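PDB 4UUL: L-lactate dehydrogenase, which catalyses the NAD-dependent interconversion of L-lactate and pyruvate, and may also act on malate, as related malate dehydrogenases do. Local coordinates for residues F84-M89 / L126-P131; T134-A139 / E149-L154; V7-A12 / L37-I42. The protein carries 1 engineered substitution. One frame throughout, in Å; residues are numbered along the deposited sequence.

Contact 1: residues F84-M89 / L126-P131; sequences FLVASM and LVIGNP
F84 and I128 meet with the ring of one against the tip of the other: the delta methyl CD1 of I128 sits at the edge of the phenyl ring, near its plane, 4.0 Å from F84 CD2. L126 reaches the same ring carbon with its CD2, approaching obliquely. CG1 of I128 stands beside its backbone N (chi1 -61°), and the extended chi2 (162°) carries CD1 on to V86 CG2, with the V86 and I128 side chains lying side by side and pointing the same way. L85 and V127 point to the face of the sheet opposite to F84 and L126, and there L85 CD1 and V127 CG2 approach to 4.1 Å.

The parallel pairing closes at L85, whose N donates to L126 O at 2.9 Å. Its carbonyl then takes two donors: I128 N, above the carbonyl plane at 2.9 Å, and G129 N, within the plane at 3.0 Å. The loops stay close at G129, with V86 O 3.4 Å from G129 CA. A CB on G129 would collide with S88 CB, V86 O and A87 O, so glycine suits the close passage. One water links the two segments, accepting from S88 OG and donating to both M89 O and N130 O.

S88, I128 and N130 contact NADH in other crystals of this protein, so the loops that follow the two strands form part of the cofactor cleft of a Rossmann fold. Helix 97-118, the crossover between the two strands, packs on L85 and S88; helices 15-25 and 242-257 both press on F84, and L154 touches L126 and I128.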
loop_
_atom_site.group_PDB
_atom_site.type_symbol
_atom_site.label_atom_id
_atom_site.label_comp_id
_atom_site.label_asym_id
_atom_site.label_seq_id
_atom_site.Cartn_x
_atom_site.Cartn_y
_atom_site.Cartn_z
ATOM N N PHE B 84 0.120 8.436 13.850
ATOM C CA PHE B 84 0.754 8.972 12.648
ATOM C C PHE B 84 0.114 10.343 12.406
ATOM O O PHE B 84 -1.030 10.434 11.929
ATOM C CB PHE B 84 0.518 8.044 11.469
ATOM C CG PHE B 84 1.194 6.708 11.600
ATOM C CD1 PHE B 84 0.592 5.653 12.281
ATOM C CD2 PHE B 84 2.439 6.504 11.028
ATOM C CE1 PHE B 84 1.210 4.440 12.381
ATOM C CE2 PHE B 84 3.045 5.238 11.136
ATOM C CZ PHE B 84 2.411 4.226 11.810
ATOM N N LEU B 85 0.862 11.402 12.766
ATOM C CA LEU B 85 0.333 12.779 12.638
ATOM C C LEU B 85 0.700 13.268 11.243
ATOM O O LEU B 85 1.729 13.942 11.023
ATOM C CB LEU B 85 0.866 13.680 13.736
ATOM C CG LEU B 85 0.478 13.301 15.136
ATOM C CD1 LEU B 85 0.936 14.353 16.095
ATOM C CD2 LEU B 85 -0.982 12.963 15.372
ATOM N N VAL B 86 -0.156 12.923 10.291
ATOM C CA VAL B 86 0.051 13.232 8.879
ATOM C C VAL B 86 -0.491 14.605 8.530
ATOM O O VAL B 86 0.118 15.359 7.771
ATOM C CB VAL B 86 -0.681 12.182 8.006
ATOM C CG1 VAL B 86 -0.648 12.527 6.538
ATOM C CG2 VAL B 86 -0.032 10.818 8.276
ATOM N N ALA B 87 -1.647 14.953 9.096
ATOM C CA ALA B 87 -2.318 16.211 8.778
ATOM C C ALA B 87 -1.462 17.387 9.221
ATOM O O ALA B 87 -0.912 17.390 10.310
ATOM C CB ALA B 87 -3.715 16.291 9.470
ATOM N N SER B 88 -1.497 18.453 8.429
ATOM C CA SER B 88 -0.878 19.728 8.775
ATOM C C SER B 88 -1.521 20.799 7.883
ATOM O O SER B 88 -2.242 20.490 6.963
ATOM C CB SER B 88 0.606 19.670 8.556
ATOM O OG SER B 88 0.919 19.520 7.214
ATOM N N MET B 89 -1.272 22.063 8.181
ATOM C CA MET B 89 -1.733 23.166 7.364
ATOM C C MET B 89 -0.752 23.338 6.230
ATOM O O MET B 89 0.456 23.472 6.463
ATOM C CB MET B 89 -1.824 24.438 8.219
ATOM C CG MET B 89 -2.552 24.200 9.539
ATOM S SD MET B 89 -4.301 23.761 9.307
ATOM C CE MET B 89 -4.909 25.315 8.648
ATOM N N LEU B 126 4.403 9.787 16.021
ATOM C CA LEU B 126 5.252 10.060 14.881
ATOM C C LEU B 126 4.687 11.233 14.091
ATOM O O LEU B 126 3.606 11.145 13.505
ATOM C CB LEU B 126 5.342 8.838 13.996
ATOM C CG LEU B 126 6.153 9.011 12.712
ATOM C CD1 LEU B 126 7.571 9.536 12.977
ATOM C CD2 LEU B 126 6.216 7.706 11.942
ATOM N N VAL B 127 5.423 12.331 14.075
ATOM C CA VAL B 127 5.000 13.548 13.390
ATOM C C VAL B 127 5.550 13.562 11.981
ATOM O O VAL B 127 6.760 13.458 11.745
ATOM C CB VAL B 127 5.463 14.790 14.170
ATOM C CG1 VAL B 127 4.960 16.036 13.490
ATOM C CG2 VAL B 127 4.994 14.691 15.598
ATOM N N ILE B 128 4.628 13.660 11.016
ATOM C CA ILE B 128 4.926 13.605 9.607
ATOM C C ILE B 128 4.606 14.907 8.914
ATOM O O ILE B 128 5.409 15.390 8.099
ATOM C CB ILE B 128 4.175 12.448 8.959
ATOM C CG1 ILE B 128 4.637 11.120 9.609
ATOM C CG2 ILE B 128 4.365 12.409 7.447
ATOM C CD1 ILE B 128 3.736 9.963 9.418
ATOM N N GLY B 129 3.476 15.504 9.226
ATOM C CA GLY B 129 3.074 16.760 8.584
ATOM C C GLY B 129 4.102 17.863 8.809
ATOM O O GLY B 129 4.630 18.029 9.887
ATOM N N ASN B 130 4.346 18.604 7.752
ATOM C CA ASN B 130 5.358 19.618 7.835
ATOM C C ASN B 130 4.872 20.939 8.426
ATOM O O ASN B 130 3.690 21.284 8.381
ATOM C CB ASN B 130 6.061 19.808 6.504
ATOM C CG ASN B 130 7.215 18.804 6.309
ATOM O OD1 ASN B 130 8.026 18.482 7.239
ATOM N ND2 ASN B 130 7.280 18.287 5.100
ATOM N N PRO B 131 5.803 21.690 9.052
ATOM C CA PRO B 131 7.221 21.406 9.279
ATOM C C PRO B 131 7.403 20.451 10.469
ATOM O O PRO B 131 7.042 20.795 11.587
ATOM C CB PRO B 131 7.803 22.804 9.574
ATOM C CG PRO B 131 6.654 23.576 10.196
ATOM C CD PRO B 131 5.406 23.020 9.598
HETATM O O HOH W 1 2.189 21.658 6.255
HETATM O O HOH W 2 3.088 17.875 5.195
#

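Contact 2: residues T134-A139 / E149-L154; sequences TNCEIA and ENFSSL
C136 and S153 mark the nearest backbone approach, 6.4 Å between their CA atoms, where helix 134-139 runs almost antiparallel (168°) to strand 151-153 with the axes 8.1 Å apart. No hydrogen bond crosses, and the contact rests on a few buried side chains. SG of C136 lies anti to its own backbone N (chi1 -173°) and lodges 3.7 Å from F151 CB. It is equally near the backbone of the next residue, 3.7 Å from S152 O. The same sulfur stands 5.5 Å from the centroid of the F151 ring and 69° off its normal, an oblique sulfur-aromatic contact. One helical turn on, A139 CB meets the ring at CE1, 4.1 Å away and likewise oblique. Toward the other end of the strand, C136 CB approaches S153 CB at 4.3 Å.

The contact belongs to the beta-alpha-beta unit in which helix 132-141 connects strand 124-127 to the last strand of the parallel sheet, 151-153. S152 turns away from the helix, and its OG bonds to H251 of helix 242-257. V127 of strand 124-127 touches C136, L115 of helix 97-118 touches F151, and V284 of strand 284-291 borders C136 and S153.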
loop_
_atom_site.group_PDB
_atom_site.type_symbol
_atom_site.label_atom_id
_atom_site.label_comp_id
_atom_site.label_asym_id
_atom_site.label_seq_id
_atom_site.Cartn_x
_atom_site.Cartn_y
_atom_site.Cartn_z
ATOM N N THR B 134 9.487 20.974 13.998
ATOM C CA THR B 134 8.926 22.039 14.830
ATOM C C THR B 134 7.502 21.706 15.288
ATOM O O THR B 134 7.186 21.909 16.465
ATOM C CB THR B 134 8.996 23.370 14.153
ATOM O OG1 THR B 134 10.386 23.662 14.003
ATOM C CG2 THR B 134 8.313 24.477 14.950
ATOM N N ASN B 135 6.692 21.091 14.407
ATOM C CA ASN B 135 5.413 20.622 14.839
ATOM C C ASN B 135 5.528 19.635 15.998
ATOM O O ASN B 135 4.720 19.673 16.937
ATOM C CB ASN B 135 4.687 19.957 13.672
ATOM C CG ASN B 135 4.241 20.949 12.599
ATOM O OD1 ASN B 135 4.097 22.143 12.840
ATOM N ND2 ASN B 135 3.847 20.408 11.447
ATOM N N CYS B 136 6.528 18.749 15.909
ATOM C CA CYS B 136 6.759 17.770 16.948
ATOM C C CYS B 136 7.104 18.447 18.292
ATOM O O CYS B 136 6.574 18.117 19.340
ATOM C CB CYS B 136 7.863 16.820 16.525
ATOM S SG CYS B 136 8.131 15.411 17.626
ATOM N N GLU B 137 8.045 19.389 18.232
ATOM C CA GLU B 137 8.415 20.144 19.436
ATOM C C GLU B 137 7.191 20.801 20.064
ATOM O O GLU B 137 7.015 20.777 21.277
ATOM C CB GLU B 137 9.469 21.166 19.074
ATOM C CG GLU B 137 9.951 22.042 20.215
ATOM C CD GLU B 137 10.683 21.360 21.325
ATOM O OE1 GLU B 137 11.355 20.340 21.087
ATOM O OE2 GLU B 137 10.662 21.921 22.477
ATOM N N ILE B 138 6.384 21.488 19.248
ATOM C CA ILE B 138 5.210 22.185 19.763
ATOM C C ILE B 138 4.239 21.184 20.386
ATOM O O ILE B 138 3.665 21.474 21.453
ATOM C CB ILE B 138 4.589 23.067 18.650
ATOM C CG1 ILE B 138 5.548 24.217 18.248
ATOM C CG2 ILE B 138 3.247 23.605 19.058
ATOM C CD1 ILE B 138 5.893 25.207 19.366
ATOM N N ALA B 139 3.952 20.082 19.693
ATOM C CA ALA B 139 3.015 19.120 20.283
ATOM C C ALA B 139 3.527 18.624 21.615
ATOM O O ALA B 139 2.769 18.598 22.611
ATOM C CB ALA B 139 2.790 17.968 19.356
ATOM N N GLU B 149 10.050 10.925 25.334
ATOM C CA GLU B 149 10.085 9.591 24.770
ATOM C C GLU B 149 8.833 9.239 23.955
ATOM O O GLU B 149 8.825 8.271 23.205
ATOM C CB GLU B 149 10.280 8.599 25.926
ATOM C CG GLU B 149 11.663 8.654 26.611
ATOM C CD GLU B 149 11.988 9.976 27.356
ATOM O OE1 GLU B 149 11.106 10.553 28.057
ATOM O OE2 GLU B 149 13.154 10.422 27.204
ATOM N N ASN B 150 7.763 10.007 24.128
ATOM C CA ASN B 150 6.549 9.765 23.380
ATOM C C ASN B 150 6.533 10.340 21.956
ATOM O O ASN B 150 5.571 10.089 21.234
ATOM C CB ASN B 150 5.325 10.321 24.119
ATOM C CG ASN B 150 5.061 9.648 25.475
ATOM O OD1 ASN B 150 5.386 10.204 26.513
ATOM N ND2 ASN B 150 4.481 8.463 25.455
ATOM N N PHE B 151 7.569 11.087 21.574
ATOM C CA PHE B 151 7.526 11.874 20.328
ATOM C C PHE B 151 8.721 11.661 19.444
ATOM O O PHE B 151 9.858 11.627 19.902
ATOM C CB PHE B 151 7.487 13.381 20.666
ATOM C CG PHE B 151 6.197 13.800 21.324
ATOM C CD1 PHE B 151 5.102 14.168 20.570
ATOM C CD2 PHE B 151 6.068 13.790 22.696
ATOM C CE1 PHE B 151 3.902 14.506 21.167
ATOM C CE2 PHE B 151 4.846 14.129 23.327
ATOM C CZ PHE B 151 3.776 14.495 22.550
ATOM N N SER B 152 8.469 11.625 18.139
ATOM C CA SER B 152 9.537 11.665 17.156
ATOM C C SER B 152 8.982 12.218 15.841
ATOM O O SER B 152 7.769 12.296 15.691
ATOM C CB SER B 152 10.201 10.299 16.982
ATOM O OG SER B 152 9.322 9.361 16.438
ATOM N N SER B 153 9.887 12.547 14.931
ATOM C CA SER B 153 9.524 13.045 13.630
ATOM C C SER B 153 10.233 12.264 12.540
ATOM O O SER B 153 11.238 11.594 12.763
ATOM C CB SER B 153 9.803 14.537 13.490
ATOM O OG SER B 153 11.185 14.872 13.532
ATOM N N LEU B 154 9.624 12.243 11.349
ATOM C CA LEU B 154 10.035 11.378 10.266
ATOM C C LEU B 154 11.120 11.977 9.375
ATOM O O LEU B 154 10.822 12.869 8.592
ATOM C CB LEU B 154 8.801 11.036 9.399
ATOM C CG LEU B 154 9.051 9.999 8.328
ATOM C CD1 LEU B 154 9.412 8.661 8.925
ATOM C CD2 LEU B 154 7.865 9.837 7.436
#

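Contact 3: residues V7-A12 / L37-I42; sequences VLITGA and LHLLDI
H38 is gripped through both backbone polar atoms: its N donates to V7 O at 2.8 Å, and its O accepts from I9 N at 2.9 Å, nearly in line with the C=O bond. The alternation continues with L40 N to I9 O at 3.1 Å and finishes beyond the strand with A12 N to L40 O at 3.0 Å, a nearly straight bond (177° at the hydrogen). CA-H...O contacts from L37 to V7 O and from L8 to H38 O support the parallel pairing. At the strand ends D41 places OD2 3.2 Å from G11 C, while its OD1 receives I42 N through the anti lone pair. OD2 itself accepts from A13 N, so both carboxylate oxygens are held by backbone N-H groups.

Apolar contacts flank this backbone core. On the face of V7, I9, L37 and L39, the I9 and L39 side chains run side by side and touch CD1 to CD2. L39 also meets A12, CB to CB at 3.8 Å. On the other face L8 and L40 cross, with L8 CD1 4.0 Å from L40 CB, and T10 CG2 touches L40 CD2. CG of L8 is anti to its N (chi1 169°), and beyond it CD1 also lies close to H38 O.

G11 and A12 open the predicted NAD-binding glycine-rich turn, and the positive phi of G11 (58°) favours glycine. D41, which contacts NADH in other crystals of this protein, directly follows the second strand, the usual Rossmann position of the acidic residue that binds the adenosine ribose hydroxyls. Helix 15-25 packs on I9 and L37, helix 46-57 on A12 and L39, helix 73-77 on L8 and L40, and strand 82-85 borders the 5-10 strand.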
loop_
_atom_site.group_PDB
_atom_site.type_symbol
_atom_site.label_atom_id
_atom_site.label_comp_id
_atom_site.label_asym_id
_atom_site.label_seq_id
_atom_site.Cartn_x
_atom_site.Cartn_y
_atom_site.Cartn_z
ATOM N N VAL B 7 -4.399 2.537 16.791
ATOM C CA VAL B 7 -3.528 3.344 15.955
ATOM C C VAL B 7 -4.300 4.492 15.367
ATOM O O VAL B 7 -5.276 4.292 14.667
ATOM C CB VAL B 7 -2.982 2.464 14.784
ATOM C CG1 VAL B 7 -2.105 3.307 13.875
ATOM C CG2 VAL B 7 -2.266 1.229 15.309
ATOM N N LEU B 8 -3.819 5.706 15.620
ATOM C CA LEU B 8 -4.417 6.914 15.055
ATOM C C LEU B 8 -3.680 7.321 13.773
ATOM O O LEU B 8 -2.455 7.344 13.719
ATOM C CB LEU B 8 -4.324 8.066 16.050
ATOM C CG LEU B 8 -4.657 9.456 15.524
ATOM C CD1 LEU B 8 -6.106 9.575 15.026
ATOM C CD2 LEU B 8 -4.375 10.504 16.564
ATOM N N ILE B 9 -4.448 7.683 12.749
ATOM C CA ILE B 9 -3.955 8.361 11.557
ATOM C C ILE B 9 -4.762 9.638 11.381
ATOM O O ILE B 9 -5.975 9.581 11.289
ATOM C CB ILE B 9 -4.093 7.488 10.279
ATOM C CG1 ILE B 9 -3.375 6.142 10.470
ATOM C CG2 ILE B 9 -3.576 8.245 9.076
ATOM C CD1 ILE B 9 -3.735 5.131 9.371
ATOM N N THR B 10 -4.090 10.796 11.439
ATOM C CA THR B 10 -4.742 12.057 11.161
ATOM C C THR B 10 -4.690 12.360 9.684
ATOM O O THR B 10 -3.898 11.777 8.949
ATOM C CB THR B 10 -4.127 13.232 11.973
ATOM O OG1 THR B 10 -2.823 13.449 11.466
ATOM C CG2 THR B 10 -4.151 12.912 13.437
ATOM N N GLY B 11 -5.543 13.265 9.197
ATOM C CA GLY B 11 -5.612 13.470 7.744
ATOM C C GLY B 11 -5.958 12.197 6.995
ATOM O O GLY B 11 -5.499 11.964 5.877
ATOM N N ALA B 12 -6.765 11.344 7.627
ATOM C CA ALA B 12 -6.901 9.970 7.163
ATOM C C ALA B 12 -7.501 9.823 5.790
ATOM O O ALA B 12 -7.309 8.787 5.188
ATOM C CB ALA B 12 -7.637 9.125 8.183
ATOM N N LEU B 37 -8.133 0.925 14.059
ATOM C CA LEU B 37 -7.719 2.205 13.440
ATOM C C LEU B 37 -8.642 3.328 13.864
ATOM O O LEU B 37 -9.844 3.250 13.722
ATOM C CB LEU B 37 -7.694 2.084 11.914
ATOM C CG LEU B 37 -6.712 1.048 11.355
ATOM C CD1 LEU B 37 -6.844 1.007 9.867
ATOM C CD2 LEU B 37 -5.347 1.385 11.776
ATOM N N HIS B 38 -8.035 4.388 14.372
ATOM C CA HIS B 38 -8.729 5.664 14.616
ATOM C C HIS B 38 -8.357 6.579 13.458
ATOM O O HIS B 38 -7.176 6.855 13.237
ATOM C CB HIS B 38 -8.284 6.267 15.923
ATOM C CG HIS B 38 -8.605 5.447 17.127
ATOM N ND1 HIS B 38 -9.411 5.911 18.140
ATOM C CD2 HIS B 38 -8.182 4.223 17.532
ATOM C CE1 HIS B 38 -9.491 5.001 19.098
ATOM N NE2 HIS B 38 -8.776 3.955 18.746
ATOM N N LEU B 39 -9.364 6.971 12.672
ATOM C CA LEU B 39 -9.161 7.669 11.411
ATOM C C LEU B 39 -9.794 9.041 11.517
ATOM O O LEU B 39 -11.028 9.173 11.527
ATOM C CB LEU B 39 -9.772 6.853 10.267
ATOM C CG LEU B 39 -9.236 5.429 10.162
ATOM C CD1 LEU B 39 -10.043 4.630 9.179
ATOM C CD2 LEU B 39 -7.795 5.440 9.687
ATOM N N LEU B 40 -8.961 10.084 11.660
ATOM C CA LEU B 40 -9.414 11.433 11.912
ATOM C C LEU B 40 -9.264 12.301 10.689
ATOM O O LEU B 40 -8.219 12.293 10.031
ATOM C CB LEU B 40 -8.628 12.047 13.077
ATOM C CG LEU B 40 -8.913 13.493 13.457
ATOM C CD1 LEU B 40 -10.338 13.665 13.974
ATOM C CD2 LEU B 40 -7.888 14.026 14.474
ATOM N N ASP B 41 -10.312 13.073 10.381
ATOM C CA ASP B 41 -10.212 14.109 9.350
ATOM C C ASP B 41 -11.279 15.173 9.628
ATOM O O ASP B 41 -11.900 15.138 10.679
ATOM C CB ASP B 41 -10.233 13.514 7.928
ATOM C CG ASP B 41 -9.358 14.257 6.937
ATOM O OD1 ASP B 41 -9.329 15.501 6.988
ATOM O OD2 ASP B 41 -8.665 13.580 6.133
ATOM N N ILE B 42 -11.407 16.133 8.731
ATOM C CA ILE B 42 -12.309 17.239 8.926
ATOM C C ILE B 42 -13.629 16.982 8.207
ATOM O O ILE B 42 -13.701 16.150 7.304
ATOM C CB ILE B 42 -11.702 18.541 8.444
ATOM C CG1 ILE B 42 -11.293 18.455 6.980
ATOM C CG2 ILE B 42 -10.530 18.944 9.356
ATOM C CD1 ILE B 42 -10.969 19.863 6.392
#

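How the contacts relate
All three contacts belong to one six-stranded parallel sheet, and each joins parts of a beta-alpha-beta unit, those of contacts 1 and 2 sharing strand 124-127. Contacts 1 and 3 pair strand with strand through backbone hydrogen bonds and end in loops of the cofactor cleft; contact 2 packs a helix on the last strand of that sheet without any such bond. Contacts 2 and 3 are buried, whereas contact 1 is partly open, with a bridging water. Contact 3 meets contact 1 where F84 N lies 2.8 Å from L8 O and T10 OG1 accepts from A87 N. Contact 1 meets contact 2 through V127 N and S152 O, 2.8 Å apart, and through G129 O and N135 ND2.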